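Local coordinates for nucleotidyltransferase-like protein (Exiguobacterium sibiricum, PDB 3C18), which is of unknown function but, as a member of the nucleotidyltransferase-like family, may transfer nucleotidyl groups, at residues Y16-G21 against I45-S50; Q20-V25 against I96-N101; L41-T46 against H68-Q73. All coordinates share one frame; numbering follows the deposited sequence. Where two conformers were deposited one is given.

Contact 1 (Y16-G21 against I45-S50)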
# COMPACT_ATOMS: atom_id res chain seq x y z
N TYR A 16 15.86 7.34 -29.11
CA TYR A 16 14.61 8.09 -28.82
C TYR A 16 15.01 9.26 -27.95
O TYR A 16 15.61 9.09 -26.88
CB TYR A 16 13.59 7.22 -28.13
CG TYR A 16 12.26 7.89 -27.87
CD1 TYR A 16 11.47 8.36 -28.90
CD2 TYR A 16 11.78 8.00 -26.60
CE1 TYR A 16 10.23 8.94 -28.64
CE2 TYR A 16 10.55 8.57 -26.33
CZ TYR A 16 9.78 9.03 -27.35
OH TYR A 16 8.57 9.61 -27.05
N PRO A 17 14.70 10.47 -28.41
CA PRO A 17 15.16 11.68 -27.77
C PRO A 17 14.73 11.88 -26.33
O PRO A 17 15.36 12.65 -25.64
CB PRO A 17 14.54 12.78 -28.64
CG PRO A 17 14.40 12.17 -29.95
CD PRO A 17 14.03 10.75 -29.70
N GLU A 18 13.67 11.19 -25.91
CA GLU A 18 13.04 11.41 -24.59
C GLU A 18 13.71 10.61 -23.52
O GLU A 18 13.48 10.79 -22.32
CB GLU A 18 11.55 11.07 -24.60
CG GLU A 18 10.75 11.84 -25.61
CD GLU A 18 10.72 13.33 -25.34
OE1 GLU A 18 11.40 13.82 -24.40
OE2 GLU A 18 10.00 14.02 -26.09
N THR A 19 14.58 9.72 -23.99
CA THR A 19 15.33 8.85 -23.09
C THR A 19 16.39 9.66 -22.36
O THR A 19 17.17 10.34 -22.99
CB THR A 19 15.98 7.73 -23.88
OG1 THR A 19 14.96 6.97 -24.55
CG2 THR A 19 16.78 6.83 -22.96
N GLN A 20 16.38 9.58 -21.02
CA GLN A 20 17.30 10.38 -20.18
C GLN A 20 18.47 9.55 -19.69
O GLN A 20 19.55 10.06 -19.39
CB GLN A 20 16.57 10.99 -18.98
CG GLN A 20 15.33 11.77 -19.35
CD GLN A 20 15.66 12.91 -20.28
OE1 GLN A 20 16.47 13.75 -19.95
NE2 GLN A 20 15.03 12.95 -21.45
N GLY A 21 18.26 8.26 -19.60
CA GLY A 21 19.31 7.38 -19.10
C GLY A 21 19.03 5.91 -19.23
O GLY A 21 17.88 5.48 -19.34
N ILE A 45 15.26 5.20 -18.32
CA ILE A 45 14.49 6.35 -17.82
C ILE A 45 14.15 7.26 -18.99
O ILE A 45 15.02 7.68 -19.77
CB ILE A 45 15.16 7.12 -16.71
CG1 ILE A 45 15.52 6.18 -15.55
CG2 ILE A 45 14.17 8.19 -16.15
CD1 ILE A 45 16.85 5.45 -15.74
N THR A 46 12.87 7.58 -19.06
CA THR A 46 12.30 8.24 -20.21
C THR A 46 11.23 9.28 -19.85
O THR A 46 10.58 9.20 -18.79
CB THR A 46 11.66 7.15 -21.12
OG1 THR A 46 11.24 7.72 -22.35
CG2 THR A 46 10.51 6.50 -20.45
N ARG A 47 11.07 10.26 -20.74
CA ARG A 47 10.03 11.26 -20.62
C ARG A 47 8.95 11.00 -21.62
O ARG A 47 8.05 11.80 -21.83
CB ARG A 47 10.57 12.66 -20.84
CG ARG A 47 11.44 13.12 -19.75
CD ARG A 47 11.96 14.52 -20.01
NE ARG A 47 12.97 14.85 -19.03
CZ ARG A 47 13.76 15.91 -19.08
NH1 ARG A 47 13.65 16.76 -20.09
NH2 ARG A 47 14.66 16.13 -18.13
N ASP A 48 9.02 9.83 -22.24
CA ASP A 48 7.93 9.37 -23.10
C ASP A 48 6.63 9.55 -22.31
O ASP A 48 6.41 8.89 -21.29
CB ASP A 48 8.13 7.89 -23.47
CG ASP A 48 7.00 7.34 -24.37
OD1 ASP A 48 5.91 7.92 -24.45
OD2 ASP A 48 7.22 6.28 -24.99
N PRO A 49 5.73 10.41 -22.80
CA PRO A 49 4.48 10.74 -22.12
C PRO A 49 3.50 9.60 -22.05
O PRO A 49 2.54 9.67 -21.30
CB PRO A 49 3.91 11.87 -22.96
CG PRO A 49 4.53 11.69 -24.30
CD PRO A 49 5.92 11.25 -23.99
N SER A 50 3.76 8.54 -22.80
CA SER A 50 2.84 7.40 -22.78
C SER A 50 3.24 6.43 -21.70
O SER A 50 2.53 5.51 -21.41
CB SER A 50 2.81 6.65 -24.15
OG SER A 50 4.05 6.03 -24.45
O HOH W 1 12.55 5.88 -23.86

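Contact 2 (Q20-V25 against I96-N101)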
# COMPACT_ATOMS: atom_id res chain seq x y z
N GLN A 20 16.38 9.58 -21.02
CA GLN A 20 17.30 10.38 -20.18
C GLN A 20 18.47 9.55 -19.69
O GLN A 20 19.55 10.06 -19.39
CB GLN A 20 16.57 10.99 -18.98
CG GLN A 20 15.33 11.77 -19.35
CD GLN A 20 15.66 12.91 -20.28
OE1 GLN A 20 16.47 13.75 -19.95
NE2 GLN A 20 15.03 12.95 -21.45
N GLY A 21 18.26 8.26 -19.60
CA GLY A 21 19.31 7.38 -19.10
C GLY A 21 19.03 5.91 -19.23
O GLY A 21 17.88 5.48 -19.34
N ILE A 22 20.11 5.16 -19.30
CA ILE A 22 20.07 3.72 -19.35
C ILE A 22 21.14 3.16 -18.46
O ILE A 22 22.31 3.50 -18.56
CB ILE A 22 20.22 3.16 -20.78
CG1 ILE A 22 19.23 3.83 -21.74
CG2 ILE A 22 20.05 1.66 -20.79
CD1 ILE A 22 19.48 3.41 -23.17
N ILE A 23 20.69 2.32 -17.55
CA ILE A 23 21.52 1.69 -16.55
C ILE A 23 21.48 0.19 -16.73
O ILE A 23 20.43 -0.37 -17.02
CB ILE A 23 20.98 2.03 -15.12
CG1 ILE A 23 21.58 3.34 -14.62
CG2 ILE A 23 21.28 0.92 -14.14
CD1 ILE A 23 22.94 3.20 -13.98
N ALA A 24 22.63 -0.45 -16.54
CA ALA A 24 22.72 -1.90 -16.59
C ALA A 24 23.19 -2.48 -15.25
O ALA A 24 24.12 -1.99 -14.62
CB ALA A 24 23.61 -2.33 -17.76
N VAL A 25 22.49 -3.53 -14.83
CA VAL A 25 22.77 -4.23 -13.59
C VAL A 25 22.88 -5.72 -13.87
O VAL A 25 21.97 -6.34 -14.39
CB VAL A 25 21.61 -4.06 -12.60
CG1 VAL A 25 21.96 -4.63 -11.22
CG2 VAL A 25 21.21 -2.59 -12.53
N ILE A 96 26.22 2.97 -15.98
CA ILE A 96 25.59 3.94 -16.91
C ILE A 96 25.97 3.60 -18.34
O ILE A 96 27.13 3.69 -18.72
CB ILE A 96 26.01 5.39 -16.63
CG1 ILE A 96 25.47 5.84 -15.27
CG2 ILE A 96 25.52 6.33 -17.71
CD1 ILE A 96 26.14 7.08 -14.80
N ILE A 97 24.97 3.20 -19.11
CA ILE A 97 25.16 2.78 -20.50
C ILE A 97 24.99 3.98 -21.40
O ILE A 97 25.64 4.11 -22.43
CB ILE A 97 24.12 1.69 -20.92
CG1 ILE A 97 24.42 0.37 -20.23
CG2 ILE A 97 24.13 1.47 -22.40
CD1 ILE A 97 25.80 -0.12 -20.43
N PHE A 98 24.12 4.88 -20.97
CA PHE A 98 23.77 6.04 -21.79
C PHE A 98 23.02 7.05 -20.98
O PHE A 98 22.24 6.69 -20.11
CB PHE A 98 22.88 5.60 -22.96
CG PHE A 98 22.24 6.73 -23.70
CD1 PHE A 98 22.92 7.37 -24.72
CD2 PHE A 98 20.98 7.17 -23.35
CE1 PHE A 98 22.33 8.43 -25.39
CE2 PHE A 98 20.40 8.23 -24.01
CZ PHE A 98 21.07 8.86 -25.02
N GLU A 99 23.27 8.32 -21.27
CA GLU A 99 22.50 9.38 -20.63
C GLU A 99 22.53 10.68 -21.39
O GLU A 99 23.41 10.94 -22.18
CB GLU A 99 22.96 9.61 -19.19
CG GLU A 99 24.42 10.01 -19.07
CD GLU A 99 24.79 10.48 -17.68
OE1 GLU A 99 23.94 11.05 -16.97
OE2 GLU A 99 25.96 10.28 -17.28
N ARG A 100 21.49 11.45 -21.15
CA ARG A 100 21.40 12.80 -21.67
C ARG A 100 21.36 13.76 -20.51
O ARG A 100 20.73 13.50 -19.50
CB ARG A 100 20.13 13.00 -22.50
CG ARG A 100 20.17 12.37 -23.88
CD ARG A 100 18.91 12.74 -24.66
NE ARG A 100 18.98 12.29 -26.04
CZ ARG A 100 18.47 11.14 -26.48
NH1 ARG A 100 17.85 10.34 -25.64
NH2 ARG A 100 18.59 10.81 -27.76
N ASN A 101 22.07 14.87 -20.68
CA ASN A 101 22.02 15.97 -19.71
C ASN A 101 22.54 15.55 -18.34
O ASN A 101 22.09 16.05 -17.31
CB ASN A 101 20.59 16.50 -19.60
CG ASN A 101 20.06 17.04 -20.92
OD1 ASN A 101 20.80 17.67 -21.69
ND2 ASN A 101 18.77 16.80 -21.19

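Contact 3 (L41-T46 against H68-Q73)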
# COMPACT_ATOMS: atom_id res chain seq x y z
N LEU A 41 19.67 -6.67 -16.03
CA LEU A 41 18.49 -5.81 -15.96
C LEU A 41 18.89 -4.45 -16.51
O LEU A 41 19.90 -3.88 -16.14
CB LEU A 41 17.95 -5.70 -14.54
CG LEU A 41 16.57 -4.99 -14.42
CD1 LEU A 41 15.68 -5.66 -13.44
CD2 LEU A 41 16.69 -3.53 -14.11
N LEU A 42 18.11 -3.98 -17.45
CA LEU A 42 18.32 -2.68 -18.01
C LEU A 42 17.22 -1.77 -17.51
O LEU A 42 16.05 -2.11 -17.56
CB LEU A 42 18.24 -2.73 -19.54
CG LEU A 42 19.39 -3.35 -20.32
CD1 LEU A 42 18.98 -3.48 -21.79
CD2 LEU A 42 20.66 -2.52 -20.17
N LEU A 43 17.62 -0.60 -17.05
CA LEU A 43 16.69 0.41 -16.57
C LEU A 43 16.78 1.60 -17.47
O LEU A 43 17.81 2.27 -17.55
CB LEU A 43 16.99 0.81 -15.12
CG LEU A 43 16.21 2.02 -14.59
CD1 LEU A 43 14.72 1.64 -14.37
CD2 LEU A 43 16.85 2.55 -13.31
N VAL A 44 15.68 1.84 -18.16
CA VAL A 44 15.58 2.94 -19.12
C VAL A 44 14.69 4.01 -18.53
O VAL A 44 13.54 3.76 -18.23
CB VAL A 44 14.95 2.44 -20.49
CG1 VAL A 44 14.89 3.55 -21.49
CG2 VAL A 44 15.77 1.24 -21.05
N ILE A 45 15.26 5.20 -18.32
CA ILE A 45 14.49 6.35 -17.82
C ILE A 45 14.15 7.26 -18.99
O ILE A 45 15.02 7.68 -19.77
CB ILE A 45 15.16 7.12 -16.71
CG1 ILE A 45 15.52 6.18 -15.55
CG2 ILE A 45 14.17 8.19 -16.15
CD1 ILE A 45 16.85 5.45 -15.74
N THR A 46 12.87 7.58 -19.06
CA THR A 46 12.30 8.24 -20.21
C THR A 46 11.23 9.28 -19.85
O THR A 46 10.58 9.20 -18.79
CB THR A 46 11.66 7.15 -21.12
OG1 THR A 46 11.24 7.72 -22.35
CG2 THR A 46 10.51 6.50 -20.45
N HIS A 68 13.28 -2.62 -17.70
CA HIS A 68 12.37 -1.73 -16.98
C HIS A 68 12.37 -0.34 -17.60
O HIS A 68 13.39 0.32 -17.65
CB HIS A 68 12.70 -1.69 -15.49
CG HIS A 68 12.28 -2.94 -14.76
ND1 HIS A 68 11.35 -2.93 -13.73
CD2 HIS A 68 12.63 -4.24 -14.93
CE1 HIS A 68 11.18 -4.16 -13.29
NE2 HIS A 68 11.94 -4.98 -14.01
N LEU A 69 11.21 0.05 -18.11
CA LEU A 69 10.97 1.34 -18.74
C LEU A 69 10.14 2.14 -17.75
O LEU A 69 9.03 1.74 -17.42
CB LEU A 69 10.20 1.16 -20.07
CG LEU A 69 10.08 2.42 -20.95
CD1 LEU A 69 11.44 2.95 -21.35
CD2 LEU A 69 9.25 2.13 -22.17
N VAL A 70 10.73 3.22 -17.24
CA VAL A 70 10.10 4.05 -16.21
C VAL A 70 10.15 5.52 -16.56
O VAL A 70 11.15 6.01 -17.03
CB VAL A 70 10.81 3.87 -14.88
CG1 VAL A 70 10.10 4.66 -13.78
CG2 VAL A 70 10.86 2.39 -14.52
N HIS A 71 9.06 6.21 -16.31
CA HIS A 71 9.02 7.67 -16.55
C HIS A 71 9.83 8.37 -15.47
O HIS A 71 9.78 7.99 -14.31
CB HIS A 71 7.59 8.20 -16.55
CG HIS A 71 7.46 9.58 -17.12
ND1 HIS A 71 7.89 10.70 -16.44
CD2 HIS A 71 7.01 10.01 -18.32
CE1 HIS A 71 7.69 11.76 -17.19
NE2 HIS A 71 7.13 11.38 -18.33
N GLU A 72 10.56 9.40 -15.88
CA GLU A 72 11.42 10.16 -14.98
C GLU A 72 10.71 10.66 -13.73
O GLU A 72 11.32 10.76 -12.68
CB GLU A 72 12.03 11.36 -15.72
CG GLU A 72 12.99 12.17 -14.88
CD GLU A 72 13.61 13.33 -15.63
OE1 GLU A 72 13.44 13.41 -16.85
OE2 GLU A 72 14.29 14.17 -15.00
N GLN A 73 9.41 10.89 -13.84
CA GLN A 73 8.61 11.48 -12.75
C GLN A 73 8.11 10.41 -11.84
O GLN A 73 7.85 10.64 -10.66
CB GLN A 73 7.41 12.26 -13.30
CG GLN A 73 7.84 13.45 -14.19
CD GLN A 73 6.67 14.32 -14.66
OE1 GLN A 73 5.51 14.06 -14.33
NE2 GLN A 73 6.99 15.35 -15.46

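Contact 1 (Y16-G21 against I45-S50)
The side-chain amide of Gln-20 lies flat on the guanidinium of Arg-47, the two planes only 7° apart, with OE1 over one face and 3.5 Å from Arg-47 NH2. Each side chain takes a different route to this stack. Arg-47 runs out extended from CG to NE, whereas Gln-20 is bent at CB-CG (chi2 -60°), which turns its amide back along its own strand. There NE2 donates to Glu-18 O at 2.8 Å, a nearly straight bond that reaches the oxygen from above the carbonyl plane. The same oxygen accepts Arg-47 N at 2.9 Å. Glu-18 crosses the base of the arginine at about a right angle, its OE1 touching Arg-47 CB.

On the other side of the strands, the Tyr-16 ring, its CG anti to the backbone N, brings CE2 to 3.8 Å from Asp-48 CB and turns an edge toward Thr-46 OG1. That hydroxyl accepts Asp-48 N in an ST turn, and a water joins it to Thr-19 OG1, which also pairs with Tyr-13 O. Asp-48 OD1 in turn closes an Asx turn with Ser-50 N.

Between the two groups the antiparallel strands carry a classic beta bulge: Gln-20 N donates to Ile-45 O at 2.6 Å, Gly-21 N only weakly to the same atom. Ile-45 CD1 rests on the bare Gly-21 backbone, 3.7 Å from Gly-21 O.

Arg-47 NE also forms a salt bridge with Glu-72: the guanidinium, stacked on one face by Gln-20 and bound through NE, is probably fixed in its rotation, and the ion pair probably helps keep Glu-72 ionised.

Contact 2 (Q20-V25 against I96-N101)
Ile-22 is the main bump on strand 20-25. Its CG1 lies anti to the carbonyl carbon and the chain runs on extended (chi2 173°), so that CD1 settles against Phe-98 CB at 4.0 Å and close to ring atom CD2, while the CG2 branch lies 4.1 Å from Ile-97 CB. One step along, Ile-97 CG1 reaches across to the small methyl of Ala-24, CB to CG1 3.7 Å. An alanine at Ile-22 would remove both branches and would probably loosen the packing of Phe-98 and Ile-97 against this strand.

Ile-97 and Phe-98 share Ile-22 as partner in a classic beta bulge: Ile-22 O accepts Ile-97 N at 2.7 Å, and Phe-98 N only weakly. The bulge lies in strand 95-99, an outermost strand of the five-stranded mixed sheet in this chain. Helix 2-15 packs on the Phe-98 face, with Ala-14 against Phe-98 and Tyr-10 against Ile-97.

Gly-21 has no side chain, and its CA comes within 3.2 Å of Phe-98 O opposite Glu-99, whose carboxylate leads away to Leu-104 N and Thr-105 OG1. On that same face Ile-23 CD1 curls over (chi2 -84°) to meet Ile-96 CG1 at 3.9 Å, under Leu-104 of helix 103-110. Past the strand end, the Phe-98 ring turns its edge to Arg-100, with Phe-98 CZ over one face of the guanidinium, and Arg-100 NH1 is bound to Thr-19 O.

Contact 3 (L41-T46 against H68-Q73)
Val-44 CG1 presses on Leu-69 CD1 at 3.5 Å, and the same leucine methyl also meets Thr-46 CG2, so that Leu-69 spans two residues of the neighbouring strand on one face of the sheet. On the other face Leu-43 CD1 approaches Val-70 CG2 at 3.9 Å, and Leu-41 CD1 reaches the His-68 ring obliquely, 3.7 Å from CD2. That imidazole is tied at both nitrogens, ND1 to Trp-53 NE1 and NE2 to Asp-36 OD2, and meets Trp-90 edge-to-face.

Strands 41-46 and 68-71 run parallel, with a ladder of four bonds, the middle two, Val-44 N to His-68 O and Val-70 N to Val-44 O, nearly straight. A fifth rung, Glu-72 N to Thr-46 O at 2.9 Å, is given by the first residue of helix 72-81, over whose start Ile-45 CG2 lies 3.6 Å from Glu-72 CA.

His-71 occupies the N-cap. With CG anti to the backbone N (chi1 -166°), its ring turns one face to Thr-46 O and accepts Gln-73 N at ND1, 3.0 Å away in the ring plane. ND1 therefore acts as an acceptor and carries no proton, so the ring is probably neutral with its proton on NE2.

In the fold
The three contacts are successive seams of one mixed sheet, whose strands run 53-60, 63-71, 40-46, 19-26, 95-99; contacts 3, 1 and 2 join the last four in that order. Contacts 1 and 3 share Ile-45 and Thr-46, their centres about 8 Å apart, and the salt bridge from Arg-47 NE to Glu-72 OE1 (2.7 Å) ties them. Contacts 1 and 2 share Gln-20 and Gly-21 with centres about 11 Å apart, linked further by Arg-100 NH1 to Thr-19 O at 2.7 Å. Contact 1 carries its bulge in strand 19-26, contact 2 in strand 95-99. None of the three contacts includes an identified catalytic residue or nucleotide site; they join strands of the nucleotidyltransferase-like region.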